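Putative mandelate racemase (Bordetella bronchiseptica, PDB 3OZY) is of unknown function but, as an enolase-superfamily member with a magnesium site in its beta-alpha barrel, probably acts on an acid-sugar-like carboxylate. Local coordinates at residues T168-V174 and E197-N203. Sequence-based numbering, arbitrary orientation.
With MG (magnesium ion), chain C; ACY (acetic acid), chain I.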
# COMPACT_ATOMS: atom_id res chain seq x y z
N THR A 168 4.14 -9.24 -33.29
CA THR A 168 3.06 -10.16 -33.61
C THR A 168 1.87 -9.95 -32.67
O THR A 168 0.91 -10.72 -32.68
CB THR A 168 3.51 -11.63 -33.50
OG1 THR A 168 3.87 -11.93 -32.14
CG2 THR A 168 4.71 -11.89 -34.41
N ALA A 169 1.95 -8.90 -31.85
CA ALA A 169 0.95 -8.62 -30.83
C ALA A 169 1.09 -7.16 -30.40
O ALA A 169 2.19 -6.60 -30.45
CB ALA A 169 1.16 -9.54 -29.62
N ALA A 170 -0.00 -6.55 -29.96
CA ALA A 170 0.03 -5.18 -29.49
C ALA A 170 -1.17 -4.94 -28.59
O ALA A 170 -2.13 -5.70 -28.61
CB ALA A 170 0.02 -4.20 -30.66
N LYS A 171 -1.09 -3.87 -27.80
CA LYS A 171 -2.12 -3.55 -26.81
C LYS A 171 -2.75 -2.19 -27.08
O LYS A 171 -2.07 -1.23 -27.47
CB LYS A 171 -1.50 -3.59 -25.41
CG LYS A 171 -2.50 -3.47 -24.25
CD LYS A 171 -1.94 -4.03 -22.94
CE LYS A 171 -1.05 -3.03 -22.23
NZ LYS A 171 -0.45 -3.66 -21.01
N LEU A 172 -4.06 -2.12 -26.86
CA LEU A 172 -4.86 -0.90 -26.99
C LEU A 172 -5.38 -0.43 -25.64
O LEU A 172 -5.95 -1.22 -24.88
CB LEU A 172 -6.07 -1.17 -27.89
CG LEU A 172 -7.06 -0.01 -28.04
CD1 LEU A 172 -6.45 1.13 -28.86
CD2 LEU A 172 -8.37 -0.50 -28.67
N LYS A 173 -5.18 0.85 -25.33
CA LYS A 173 -5.78 1.44 -24.15
C LYS A 173 -7.23 1.82 -24.41
O LYS A 173 -7.56 2.40 -25.45
CB LYS A 173 -5.00 2.69 -23.75
CG LYS A 173 -3.55 2.44 -23.41
CD LYS A 173 -3.43 1.64 -22.12
CE LYS A 173 -2.00 1.58 -21.63
NZ LYS A 173 -1.92 1.06 -20.24
N VAL A 174 -8.10 1.52 -23.45
CA VAL A 174 -9.53 1.79 -23.56
C VAL A 174 -10.06 2.32 -22.24
O VAL A 174 -9.32 2.45 -21.25
CB VAL A 174 -10.30 0.50 -23.92
CG1 VAL A 174 -9.79 -0.11 -25.23
CG2 VAL A 174 -10.22 -0.52 -22.78
N GLU A 197 -2.11 -10.84 -32.31
CA GLU A 197 -2.86 -10.78 -31.05
C GLU A 197 -3.14 -9.34 -30.66
O GLU A 197 -2.25 -8.49 -30.74
CB GLU A 197 -2.12 -11.49 -29.92
CG GLU A 197 -1.84 -12.98 -30.16
CD GLU A 197 -3.09 -13.86 -30.16
OE1 GLU A 197 -4.19 -13.40 -29.78
OE2 GLU A 197 -2.95 -15.05 -30.50
N ILE A 198 -4.37 -9.07 -30.26
CA ILE A 198 -4.75 -7.74 -29.82
C ILE A 198 -5.16 -7.82 -28.36
O ILE A 198 -6.09 -8.56 -28.00
CB ILE A 198 -5.89 -7.14 -30.68
CG1 ILE A 198 -5.45 -7.02 -32.15
CG2 ILE A 198 -6.31 -5.78 -30.15
CD1 ILE A 198 -6.58 -6.62 -33.09
N LEU A 199 -4.45 -7.07 -27.53
CA LEU A 199 -4.68 -6.99 -26.09
C LEU A 199 -5.36 -5.66 -25.79
O LEU A 199 -5.17 -4.70 -26.52
CB LEU A 199 -3.34 -7.03 -25.35
CG LEU A 199 -2.53 -8.33 -25.36
CD1 LEU A 199 -2.28 -8.91 -26.75
CD2 LEU A 199 -1.21 -8.06 -24.65
N VAL A 200 -6.16 -5.61 -24.73
CA VAL A 200 -6.86 -4.39 -24.35
C VAL A 200 -6.60 -4.09 -22.87
O VAL A 200 -6.48 -5.03 -22.07
CB VAL A 200 -8.38 -4.55 -24.61
CG1 VAL A 200 -9.18 -3.46 -23.95
CG2 VAL A 200 -8.66 -4.59 -26.12
N ASP A 201 -6.49 -2.81 -22.52
CA ASP A 201 -6.13 -2.40 -21.16
C ASP A 201 -6.95 -1.17 -20.79
O ASP A 201 -6.81 -0.11 -21.42
CB ASP A 201 -4.63 -2.09 -21.13
CG ASP A 201 -4.13 -1.68 -19.76
OD1 ASP A 201 -4.93 -1.43 -18.84
OD2 ASP A 201 -2.88 -1.56 -19.64
N ALA A 202 -7.82 -1.32 -19.78
CA ALA A 202 -8.72 -0.25 -19.37
C ALA A 202 -8.20 0.59 -18.21
O ALA A 202 -8.85 1.54 -17.80
CB ALA A 202 -10.11 -0.81 -19.02
N ASN A 203 -7.03 0.25 -17.65
CA ASN A 203 -6.48 1.02 -16.54
C ASN A 203 -7.50 1.29 -15.42
O ASN A 203 -7.56 2.40 -14.87
CB ASN A 203 -5.88 2.35 -17.02
CG ASN A 203 -4.55 2.16 -17.72
OD1 ASN A 203 -4.49 2.03 -18.94
ND2 ASN A 203 -3.48 2.14 -16.94
MG MG C . -1.51 -1.88 -17.78
C ACY I . -0.04 3.65 -18.61
O ACY I . -1.22 3.34 -18.84
OXT ACY I . 0.81 3.84 -19.51
CH3 ACY I . 0.41 3.82 -17.19
O HOH W 1 0.50 -1.82 -19.03
O HOH W 2 -6.72 3.18 -20.21
O HOH W 3 -3.38 -1.26 -16.74
O HOH W 4 -1.11 0.44 -17.47
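Asp201 and Val174, with the most surface buried here, meet where two neighbouring parallel strands, 169-173 and 197-201, reach the magnesium site of the enolase-superfamily beta-alpha barrel. Helix 178-192 links the strands in a beta-alpha-beta unit, and a ladder of backbone hydrogen bonds runs from Thr168 O to Val174 N, which ends it by donating to Asp201 O at 2.9 Å. Ala169, Lys171, Lys173, Leu199 and Asp201 face the barrel interior; Leu172, Ile198 and Val200 face helix 178-192. Just past its strand, Val174 presses CG2 against Val200 CG1 at 3.3 Å, a tight fit of two branched side chains crossing at about a right angle, with Ala202 CB against Val174 CG2.

An aspartate suits position 201 because the short carboxylate of Asp201, with CG anti to the backbone N (chi1 -179°), can divide its oxygens between metal and chain. Asp201 OD2 binds magnesium at 2.3 Å, alongside Glu227 and Glu254. Asp201 OD1 closes an Asx turn by accepting from Asn203 N at 2.9 Å and takes a bond from a metal-bound water. Lys173 runs beside Asp201, and its NZ reaches Asp201 OD2 at 2.9 Å from above the carboxylate plane, a salt bridge to an oxygen that also binds the metal. Lys171, long enough to lay CD over Asp201 CB, turns its amine to Glu227, Glu329 and Tyr142; the two lysines are consistent with the Lys-X-Lys motif of mandelate racemase relatives. Asn203 is a further partner of the Lys173 amine: Asn203 OD1 offers an in-plane lone pair to Lys173 NZ at 3.0 Å, and that same NZ donates to the O atom of a bound acetic acid, probably from the crystallisation liquor, at 2.8 Å.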